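Local coordinates for putative extracellular solute-binding protein (Bordetella bronchiseptica, PDB 4P56) that binds mandelate and, as a TRAP periplasmic solute-binding protein, probably delivers such carboxylates to a partner membrane transporter, at residues A40-D44 / F45-W49; T88-H92 / A93-G97; K159-G162 / D163-G166; A295-A298 / L299-A302. One frame throughout, in Å; residues are numbered along the deposited sequence.

Two pairs of neighbours sit far apart in the fold. Contacts 1 and 2 meet where Leu46 CD1 packs 3.7 Å from Phe89 CD1; contact 2 is buried and contact 1 partly so, and contact 2 reaches the mandelate directly. Contacts 3 and 4, about 11 Å apart centre to centre, join the loop before strand 168-171 to helix 297-307, with Ile161 CB 3.6 Å from Ala302 CB; contact 3 lies at the surface and contact 4 is partly buried. Their chemistry follows their place. Contact 1 is a widened helix turn with apolar flanks, and contact 2 an ST turn under a ligand-binding tyrosine. An aspartate carboxylate takes two backbone N-H groups before it in contact 3, one after it in contact 4.

Contact 1. Residues A40-D44 / F45-W49; sequences AVVAD and FLMPW
A pi-type widening near the start of helix 40-56, the helix of the beta-alpha-beta unit formed with strands 28-31 and 62-65, brings Val41 against Leu46 and Val42 against Met47, the latter a selenomethionine. Both backbone bonds span five residues: Leu46 N donates a hydrogen bond to Val41 O at 2.9 Å, and Met47 N donates one to Val42 O, the second donor approaching almost head-on to the carbonyl. Alongside the first bond, Val41 and Leu46 run side by side in the same direction, with Val41 CG1 3.9 Å from Leu46 CD1. With chi1 at 161°, the far end of the Phe45 ring leads away from the preceding turn, while Phe45 CB and CD2 stay beside Val41 O, CB at 3.3 Å. The ring goes on to meet Tyr144, while Val41 packs on Trp274 of the ligand pocket. On the flank toward Leu65, Val42 CG1 touches Met47 CG at 4.2 Å. Asp44 OD2 is hydrogen-bonded to His277 NE2 of helix 263-285. Pro48 has no N-H to offer the turn before it, and the helix kinks there: its ring carbon CD rests 3.3 Å from Ala43 O, and CG 3.4 Å from Asp44 O.

Contact 2. Residues T88-H92 / A93-G97; sequences TFVSH and AYYPG. With RMN ((R)-mandelic acid), chain D.
The mandelate pocket is served here by a tight turn at the end of strand 87-91, in which Ser91 and Tyr94 pack against each other. Tyr94 N donates to Ser91 O at 3.0 Å, closing a beta turn, and Ala93 N donates to Ser91 OG at 3.1 Å, which makes the same residue the head of an ST turn. The serine hydroxyl can meet that N-H because chi1 of 170° swings OG opposite the backbone N; OG is also hydrogen-bonded to Asp236, which is also hydrogen-bonded to the mandelate. The turn of the backbone and the Tyr94 chi1 of -68° lay the ring over Ser91 CB, which sits under its middle, 3.5 Å from the centroid and only 3° off the normal, a CH-pi contact that supports one face of the phenol. The far end of that ring points into the pocket: Tyr94 OH donates to mandelate O12 at 2.7 Å, with the oxygen lying in the plane of the ring, and the hydroxyl is bonded to Ala192 N as well. Tyr95 brings its edge atom CE2 to 3.1 Å from Ser91 O, and it crosses Val90 at about a right angle, Val90 CG1 lying 3.5 Å from Tyr95 OH. A water bridges Tyr95 OH to Ser91 N, and Tyr95 OH has a further partner in Ala74 O. With Arg170 also bonded to the mandelate, the whole is a carboxylate-binding site of the kind known from TRAP solute-binding proteins, where an arginine meets the acid group.

Contact 3. Residues K159-G162 / D163-G166; sequences KQIG and DFQG
Chi1 of -68° sets the Asp163 carboxylate beside its own backbone N, from where it reaches back to Lys159 and Gln160, while Gln160 takes the less common rotamer, chi1 73°, with CG wedged between backbone N and carbonyl carbon. One oxygen, Asp163 OD2, does the gripping. Lys159 N reaches it at 2.9 Å through the anti lone pair, the one turned from OD1, and Gln160 N comes in at 3.1 Å from above the carboxylate plane. A water donates a third bond to OD2. Beside this, Gln160 CG lies 3.7 Å from Asp163 OD2; the two side chains cross at about a right angle, and the planes of amide and carboxylate are 71° apart, so the groups do not stack. The Lys159 ammonium does not touch the acid, but its opposite charge, with NZ 6.2 Å from Asp163 OD2, would still tend to favour the ionised form. The backbone bonds run the other way: Asp163 N donates to Gln160 O at 2.8 Å, Phe164 N to Ile161 O at 3.2 Å and Gln165 N to Gly162 O. Ile161 and Phe164 meet more loosely, CD1 of the first 4.3 Å from CD2 of the second; both rest on Val183, and Ile161 also packs on Ala302 and Val303 of helix 297-307. The result is a series of three overlapping beta turns, with Asp163 OD2 accepting from the N-H groups of Lys159 and Gln160, in the loop that joins strands 149-153 and 168-171 of the six-stranded mixed sheet.

Contact 4. Residues A295-A298 / L299-A302; sequences ADDA and LIEA
Ile300 leans back over the residues that open helix 297-307, and its atoms can be taken in order. CB sits 3.7 Å from Asp297 O. CG1 meets both Asp296 O, at 3.5 Å, and Ala295 CB, at 3.8 Å, and the tip, CD1, ends 3.6 Å from Ala295 O. Chi1 of -70° aims this branch back down the chain, beside the backbone N, and Pro230 touches the same side chain. Leu299 closes on the same alanine, with CD2 3.8 Å from Ala295 CB, and both Leu299 and Ala295 also rest on Thr227 of strand 225-228 and on Phe229 just after it. Asp296 is the N-cap. Its carboxylate bends forward, chi1 68°, so that OD1 accepts from Leu299 N at 3.0 Å, the N-H approaching nearly along the C-O bond; the two side chains cross at about a right angle. Next to it, Ile300 N makes a nearly straight bond to Asp296 O at 3.1 Å, the first regular turn, and Glu301 N and Ala302 N continue the ladder. Glu301 bends away to a salt bridge with Arg304, and a water links its OE2 to Asp297 O. Two aspartates at the start of the helix put negative charge where the N-H groups point outward, so the helix dipole would probably favour the ionised form of both, and Asp296 has in addition the bond from Leu299 N.

Contact 1. Residues A40-D44 / F45-W49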
loop_
_atom_site.group_PDB
_atom_site.type_symbol
_atom_site.label_atom_id
_atom_site.label_comp_id
_atom_site.label_asym_id
_atom_site.label_seq_id
_atom_site.Cartn_x
_atom_site.Cartn_y
_atom_site.Cartn_z
ATOM N N ALA A 40 -7.640 -6.840 -6.886
ATOM C CA ALA A 40 -6.432 -7.665 -6.823
ATOM C C ALA A 40 -6.146 -8.244 -5.427
ATOM O O ALA A 40 -5.823 -9.428 -5.273
ATOM C CB ALA A 40 -5.260 -6.866 -7.246
ATOM N N VAL A 41 -6.135 -7.366 -4.443
ATOM C CA VAL A 41 -5.900 -7.744 -3.063
ATOM C C VAL A 41 -6.763 -8.913 -2.598
ATOM O O VAL A 41 -6.296 -9.773 -1.853
ATOM C CB VAL A 41 -6.145 -6.570 -2.120
ATOM C CG1 VAL A 41 -5.960 -7.026 -0.680
ATOM C CG2 VAL A 41 -5.180 -5.437 -2.431
ATOM N N VAL A 42 -8.023 -8.937 -3.005
ATOM C CA VAL A 42 -8.884 -10.043 -2.597
ATOM C C VAL A 42 -8.796 -11.204 -3.592
ATOM O O VAL A 42 -8.411 -12.335 -3.224
ATOM C CB VAL A 42 -10.339 -9.596 -2.427
ATOM C CG1 VAL A 42 -11.187 -10.715 -1.917
ATOM C CG2 VAL A 42 -10.427 -8.421 -1.464
ATOM N N ALA A 43 -9.168 -10.929 -4.840
ATOM C CA ALA A 43 -9.330 -11.967 -5.839
ATOM C C ALA A 43 -8.025 -12.657 -6.131
ATOM O O ALA A 43 -8.008 -13.863 -6.331
ATOM C CB ALA A 43 -9.904 -11.400 -7.140
ATOM N N ASP A 44 -6.930 -11.896 -6.192
ATOM C CA ASP A 44 -5.683 -12.497 -6.657
ATOM C C ASP A 44 -4.611 -12.639 -5.589
ATOM O O ASP A 44 -3.532 -13.132 -5.875
ATOM C CB ASP A 44 -5.127 -11.754 -7.863
ATOM C CG ASP A 44 -6.030 -11.874 -9.079
ATOM O OD1 ASP A 44 -6.806 -12.829 -9.156
ATOM O OD2 ASP A 44 -5.944 -11.039 -9.981
ATOM N N PHE A 45 -4.905 -12.237 -4.371
ATOM C CA PHE A 45 -3.933 -12.373 -3.284
ATOM C C PHE A 45 -4.560 -13.164 -2.149
ATOM O O PHE A 45 -4.217 -14.305 -1.945
ATOM C CB PHE A 45 -3.420 -11.011 -2.771
ATOM C CG PHE A 45 -2.809 -11.086 -1.421
ATOM C CD1 PHE A 45 -1.900 -12.078 -1.116
ATOM C CD2 PHE A 45 -3.178 -10.177 -0.423
ATOM C CE1 PHE A 45 -1.354 -12.163 0.179
ATOM C CE2 PHE A 45 -2.653 -10.266 0.866
ATOM C CZ PHE A 45 -1.746 -11.263 1.171
ATOM N N LEU A 46 -5.531 -12.583 -1.458
ATOM C CA LEU A 46 -6.054 -13.205 -0.249
ATOM C C LEU A 46 -6.750 -14.541 -0.516
ATOM O O LEU A 46 -6.638 -15.493 0.279
ATOM C CB LEU A 46 -7.017 -12.260 0.445
ATOM C CG LEU A 46 -6.292 -11.100 1.151
ATOM C CD1 LEU A 46 -7.252 -10.013 1.498
ATOM C CD2 LEU A 46 -5.590 -11.605 2.401
HETATM N N MSE A 47 -7.494 -14.622 -1.607
HETATM C CA MSE A 47 -8.217 -15.869 -1.893
HETATM C C MSE A 47 -7.222 -17.006 -2.198
HETATM O O MSE A 47 -7.291 -18.072 -1.589
HETATM C CB MSE A 47 -9.217 -15.669 -3.034
HETATM C CG MSE A 47 -10.389 -14.778 -2.642
HETATM SE SE MSE A 47 -11.454 -15.487 -1.128
HETATM C CE MSE A 47 -10.580 -14.781 0.431
ATOM N N PRO A 48 -6.285 -16.778 -3.137
ATOM C CA PRO A 48 -5.304 -17.847 -3.367
ATOM C C PRO A 48 -4.479 -18.175 -2.128
ATOM O O PRO A 48 -4.113 -19.333 -1.912
ATOM C CB PRO A 48 -4.404 -17.305 -4.486
ATOM C CG PRO A 48 -5.025 -16.004 -4.956
ATOM C CD PRO A 48 -6.318 -15.775 -4.222
ATOM N N TRP A 49 -4.188 -17.165 -1.316
ATOM C CA TRP A 49 -3.385 -17.370 -0.109
ATOM C C TRP A 49 -4.178 -18.234 0.869
ATOM O O TRP A 49 -3.648 -19.141 1.495
ATOM C CB TRP A 49 -3.081 -16.006 0.503
ATOM C CG TRP A 49 -2.261 -15.985 1.756
ATOM C CD1 TRP A 49 -0.953 -16.379 1.908
ATOM C CD2 TRP A 49 -2.678 -15.493 3.036
ATOM N NE1 TRP A 49 -0.537 -16.140 3.200
ATOM C CE2 TRP A 49 -1.579 -15.608 3.910
ATOM C CE3 TRP A 49 -3.874 -14.956 3.525
ATOM C CZ2 TRP A 49 -1.651 -15.222 5.251
ATOM C CZ3 TRP A 49 -3.936 -14.563 4.859
ATOM C CH2 TRP A 49 -2.832 -14.697 5.695
#

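Contact 2. Residues T88-H92 / A93-G97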
loop_
_atom_site.group_PDB
_atom_site.type_symbol
_atom_site.label_atom_id
_atom_site.label_comp_id
_atom_site.label_asym_id
_atom_site.label_seq_id
_atom_site.Cartn_x
_atom_site.Cartn_y
_atom_site.Cartn_z
ATOM N N THR A 88 -7.450 -9.466 8.703
ATOM C CA THR A 88 -7.725 -8.458 7.711
ATOM C C THR A 88 -6.444 -7.871 7.153
ATOM O O THR A 88 -5.361 -8.280 7.538
ATOM C CB THR A 88 -8.582 -7.311 8.280
ATOM O OG1 THR A 88 -9.151 -6.601 7.192
ATOM C CG2 THR A 88 -7.736 -6.375 9.100
ATOM N N PHE A 89 -6.602 -6.907 6.247
ATOM C CA PHE A 89 -5.482 -6.066 5.805
ATOM C C PHE A 89 -5.780 -4.609 6.124
ATOM O O PHE A 89 -6.944 -4.186 6.112
ATOM C CB PHE A 89 -5.226 -6.229 4.309
ATOM C CG PHE A 89 -6.414 -5.903 3.461
ATOM C CD1 PHE A 89 -7.438 -6.818 3.285
ATOM C CD2 PHE A 89 -6.510 -4.675 2.838
ATOM C CE1 PHE A 89 -8.559 -6.516 2.505
ATOM C CE2 PHE A 89 -7.634 -4.364 2.047
ATOM C CZ PHE A 89 -8.635 -5.281 1.873
ATOM N N VAL A 90 -4.737 -3.846 6.438
ATOM C CA VAL A 90 -4.926 -2.447 6.798
ATOM C C VAL A 90 -3.904 -1.628 6.051
ATOM O O VAL A 90 -2.790 -2.093 5.831
ATOM C CB VAL A 90 -4.743 -2.214 8.325
ATOM C CG1 VAL A 90 -5.834 -2.902 9.119
ATOM C CG2 VAL A 90 -3.369 -2.679 8.788
ATOM N N SER A 91 -4.278 -0.412 5.667
ATOM C CA SER A 91 -3.328 0.465 5.022
ATOM C C SER A 91 -2.613 1.321 6.061
ATOM O O SER A 91 -3.244 1.973 6.861
ATOM C CB SER A 91 -3.982 1.399 4.007
ATOM O OG SER A 91 -3.014 2.374 3.606
ATOM N N HIS A 92 -1.294 1.343 5.976
ATOM C CA HIS A 92 -0.489 2.119 6.894
ATOM C C HIS A 92 -0.741 3.602 6.755
ATOM O O HIS A 92 -0.513 4.362 7.690
ATOM C CB HIS A 92 0.969 1.784 6.673
ATOM C CG HIS A 92 1.304 0.447 7.218
ATOM N ND1 HIS A 92 2.080 -0.473 6.547
ATOM C CD2 HIS A 92 0.976 -0.122 8.392
ATOM C CE1 HIS A 92 2.189 -1.567 7.274
ATOM N NE2 HIS A 92 1.532 -1.376 8.408
ATOM N N ALA A 93 -1.260 3.996 5.606
ATOM C CA ALA A 93 -1.644 5.386 5.383
ATOM C C ALA A 93 -2.859 5.843 6.203
ATOM O O ALA A 93 -3.084 7.041 6.365
ATOM C CB ALA A 93 -1.922 5.620 3.864
ATOM N N TYR A 94 -3.673 4.917 6.681
ATOM C CA TYR A 94 -4.970 5.279 7.226
ATOM C C TYR A 94 -4.898 5.618 8.722
ATOM O O TYR A 94 -5.928 5.893 9.322
ATOM C CB TYR A 94 -5.949 4.136 6.995
ATOM C CG TYR A 94 -6.281 3.938 5.541
ATOM C CD1 TYR A 94 -5.708 4.766 4.537
ATOM C CD2 TYR A 94 -7.165 2.951 5.151
ATOM C CE1 TYR A 94 -6.018 4.559 3.197
ATOM C CE2 TYR A 94 -7.483 2.753 3.804
ATOM C CZ TYR A 94 -6.892 3.551 2.847
ATOM O OH TYR A 94 -7.266 3.305 1.557
ATOM N N TYR A 95 -3.701 5.588 9.303
ATOM C CA TYR A 95 -3.534 5.835 10.762
ATOM C C TYR A 95 -2.496 6.903 11.059
ATOM O O TYR A 95 -1.359 6.597 11.388
ATOM C CB TYR A 95 -3.169 4.530 11.489
ATOM C CG TYR A 95 -4.100 3.431 11.090
ATOM C CD1 TYR A 95 -5.251 3.202 11.808
ATOM C CD2 TYR A 95 -3.833 2.637 9.989
ATOM C CE1 TYR A 95 -6.150 2.186 11.423
ATOM C CE2 TYR A 95 -4.700 1.631 9.594
ATOM C CZ TYR A 95 -5.841 1.409 10.318
ATOM O OH TYR A 95 -6.706 0.425 9.915
ATOM N N PRO A 96 -2.898 8.164 10.971
ATOM C CA PRO A 96 -1.988 9.304 11.163
ATOM C C PRO A 96 -1.214 9.165 12.444
ATOM O O PRO A 96 -1.859 9.014 13.489
ATOM C CB PRO A 96 -2.932 10.494 11.269
ATOM C CG PRO A 96 -4.129 10.079 10.527
ATOM C CD PRO A 96 -4.280 8.597 10.781
ATOM N N GLY A 97 0.116 9.185 12.347
ATOM C CA GLY A 97 1.008 9.084 13.487
ATOM C C GLY A 97 1.466 7.698 13.919
ATOM O O GLY A 97 2.336 7.628 14.774
HETATM C C1 RMN D . -4.807 2.084 -1.621
HETATM C C2 RMN D . -5.665 1.125 -1.104
HETATM C C3 RMN D . -6.249 0.182 -1.931
HETATM C C4 RMN D . -6.017 0.210 -3.295
HETATM C C5 RMN D . -5.167 1.178 -3.822
HETATM C C6 RMN D . -4.568 2.103 -2.982
HETATM C C7 RMN D . -4.188 3.118 -0.721
HETATM C C10 RMN D . -4.877 4.430 -0.953
HETATM O O8 RMN D . -2.858 3.343 -0.996
HETATM O O11 RMN D . -4.474 5.258 -1.840
HETATM O O12 RMN D . -5.924 4.697 -0.290
HETATM O O HOH W 1 -7.002 0.080 7.104
HETATM O O HOH W 2 -0.213 7.116 8.197
#

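Contact 3. Residues K159-G162 / D163-G166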
loop_
_atom_site.group_PDB
_atom_site.type_symbol
_atom_site.label_atom_id
_atom_site.label_comp_id
_atom_site.label_asym_id
_atom_site.label_seq_id
_atom_site.Cartn_x
_atom_site.Cartn_y
_atom_site.Cartn_z
ATOM N N LYS A 159 2.562 18.748 -15.722
ATOM C CA LYS A 159 3.799 18.683 -16.481
ATOM C C LYS A 159 4.935 19.495 -15.843
ATOM O O LYS A 159 6.091 19.232 -16.119
ATOM C CB LYS A 159 3.546 19.162 -17.915
ATOM C CG LYS A 159 2.652 18.201 -18.717
ATOM C CD LYS A 159 2.245 18.772 -20.082
ATOM C CE LYS A 159 1.027 19.667 -19.962
ATOM N NZ LYS A 159 0.591 20.272 -21.261
ATOM N N GLN A 160 4.602 20.470 -14.994
ATOM C CA GLN A 160 5.621 21.230 -14.257
ATOM C C GLN A 160 5.185 21.375 -12.801
ATOM O O GLN A 160 4.006 21.235 -12.498
ATOM C CB GLN A 160 5.827 22.596 -14.871
ATOM C CG GLN A 160 4.667 23.536 -14.587
ATOM C CD GLN A 160 4.718 24.804 -15.418
ATOM O OE1 GLN A 160 5.491 25.718 -15.129
ATOM N NE2 GLN A 160 3.893 24.863 -16.461
ATOM N N ILE A 161 6.133 21.638 -11.906
ATOM C CA ILE A 161 5.867 21.550 -10.458
ATOM C C ILE A 161 4.688 22.459 -10.075
ATOM O O ILE A 161 3.855 22.101 -9.238
ATOM C CB ILE A 161 7.145 21.864 -9.621
ATOM C CG1 ILE A 161 6.908 21.667 -8.108
ATOM C CG2 ILE A 161 7.614 23.278 -9.866
ATOM C CD1 ILE A 161 6.849 20.241 -7.675
ATOM N N GLY A 162 4.606 23.617 -10.722
ATOM C CA GLY A 162 3.569 24.579 -10.423
ATOM C C GLY A 162 2.161 24.069 -10.701
ATOM O O GLY A 162 1.210 24.584 -10.126
ATOM N N ASP A 163 2.029 23.056 -11.551
ATOM C CA ASP A 163 0.714 22.505 -11.898
ATOM C C ASP A 163 0.016 21.824 -10.709
ATOM O O ASP A 163 -1.209 21.687 -10.703
ATOM C CB ASP A 163 0.814 21.509 -13.071
ATOM C CG ASP A 163 1.187 22.175 -14.395
ATOM O OD1 ASP A 163 0.924 23.389 -14.574
ATOM O OD2 ASP A 163 1.721 21.469 -15.276
ATOM N N PHE A 164 0.779 21.401 -9.698
ATOM C CA PHE A 164 0.165 20.815 -8.504
ATOM C C PHE A 164 -0.506 21.850 -7.621
ATOM O O PHE A 164 -1.328 21.494 -6.750
ATOM C CB PHE A 164 1.210 20.134 -7.620
ATOM C CG PHE A 164 1.675 18.782 -8.109
ATOM C CD1 PHE A 164 0.839 17.689 -8.082
ATOM C CD2 PHE A 164 2.996 18.596 -8.502
ATOM C CE1 PHE A 164 1.307 16.423 -8.504
ATOM C CE2 PHE A 164 3.448 17.355 -8.919
ATOM C CZ PHE A 164 2.604 16.275 -8.907
ATOM N N GLN A 165 -0.127 23.119 -7.764
ATOM C CA GLN A 165 -0.537 24.101 -6.767
ATOM C C GLN A 165 -2.055 24.214 -6.727
ATOM O O GLN A 165 -2.691 24.495 -7.733
ATOM C CB GLN A 165 0.106 25.478 -7.008
ATOM C CG GLN A 165 -0.005 26.405 -5.765
ATOM C CD GLN A 165 0.844 25.925 -4.568
ATOM O OE1 GLN A 165 2.046 25.677 -4.710
ATOM N NE2 GLN A 165 0.210 25.781 -3.391
ATOM N N GLY A 166 -2.631 23.975 -5.555
ATOM C CA GLY A 166 -4.059 24.132 -5.375
ATOM C C GLY A 166 -4.928 22.942 -5.756
ATOM O O GLY A 166 -6.117 22.951 -5.432
HETATM O O HOH W 3 1.745 22.581 -17.859
#

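Contact 4. Residues A295-A298 / L299-A302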
loop_
_atom_site.group_PDB
_atom_site.type_symbol
_atom_site.label_atom_id
_atom_site.label_comp_id
_atom_site.label_asym_id
_atom_site.label_seq_id
_atom_site.Cartn_x
_atom_site.Cartn_y
_atom_site.Cartn_z
ATOM N N ALA A 295 6.993 12.212 -16.386
ATOM C CA ALA A 295 7.595 13.350 -15.704
ATOM C C ALA A 295 8.942 13.652 -16.329
ATOM O O ALA A 295 9.774 12.764 -16.441
ATOM C CB ALA A 295 7.772 13.045 -14.212
ATOM N N ASP A 296 9.178 14.891 -16.733
ATOM C CA ASP A 296 10.483 15.208 -17.333
ATOM C C ASP A 296 11.483 15.469 -16.220
ATOM O O ASP A 296 11.093 15.515 -15.053
ATOM C CB ASP A 296 10.400 16.347 -18.353
ATOM C CG ASP A 296 10.076 17.694 -17.730
ATOM O OD1 ASP A 296 10.175 17.854 -16.508
ATOM O OD2 ASP A 296 9.746 18.620 -18.492
ATOM N N ASP A 297 12.765 15.588 -16.560
ATOM C CA ASP A 297 13.807 15.659 -15.540
ATOM C C ASP A 297 13.611 16.842 -14.599
ATOM O O ASP A 297 13.955 16.753 -13.423
ATOM C CB ASP A 297 15.209 15.714 -16.167
ATOM C CG ASP A 297 15.591 14.420 -16.870
ATOM O OD1 ASP A 297 15.007 13.367 -16.545
ATOM O OD2 ASP A 297 16.473 14.452 -17.745
ATOM N N ALA A 298 13.079 17.954 -15.115
ATOM C CA ALA A 298 12.894 19.154 -14.286
ATOM C C ALA A 298 11.814 18.909 -13.228
ATOM O O ALA A 298 11.970 19.269 -12.059
ATOM C CB ALA A 298 12.538 20.367 -15.153
ATOM N N LEU A 299 10.723 18.275 -13.632
ATOM C CA LEU A 299 9.642 18.005 -12.685
ATOM C C LEU A 299 10.073 17.048 -11.584
ATOM O O LEU A 299 9.776 17.269 -10.417
ATOM C CB LEU A 299 8.438 17.454 -13.424
ATOM C CG LEU A 299 7.281 16.971 -12.568
ATOM C CD1 LEU A 299 6.763 18.074 -11.667
ATOM C CD2 LEU A 299 6.185 16.469 -13.516
ATOM N N ILE A 300 10.761 15.980 -11.970
ATOM C CA ILE A 300 11.321 15.034 -11.026
ATOM C C ILE A 300 12.223 15.766 -10.030
ATOM O O ILE A 300 12.078 15.608 -8.820
ATOM C CB ILE A 300 12.131 13.940 -11.773
ATOM C CG1 ILE A 300 11.188 13.005 -12.562
ATOM C CG2 ILE A 300 12.994 13.122 -10.805
ATOM C CD1 ILE A 300 11.920 12.166 -13.617
ATOM N N GLU A 301 13.127 16.607 -10.526
ATOM C CA GLU A 301 14.058 17.281 -9.622
ATOM C C GLU A 301 13.344 18.243 -8.682
ATOM O O GLU A 301 13.704 18.348 -7.502
ATOM C CB GLU A 301 15.169 17.989 -10.407
ATOM C CG GLU A 301 16.226 17.013 -10.895
ATOM C CD GLU A 301 16.773 16.162 -9.747
ATOM O OE1 GLU A 301 17.213 16.757 -8.730
ATOM O OE2 GLU A 301 16.736 14.910 -9.857
ATOM N N ALA A 302 12.312 18.916 -9.186
ATOM C CA ALA A 302 11.522 19.806 -8.351
ATOM C C ALA A 302 10.818 19.018 -7.253
ATOM O O ALA A 302 10.743 19.473 -6.107
ATOM C CB ALA A 302 10.519 20.568 -9.189
HETATM O O HOH W 4 16.067 14.480 -12.860
#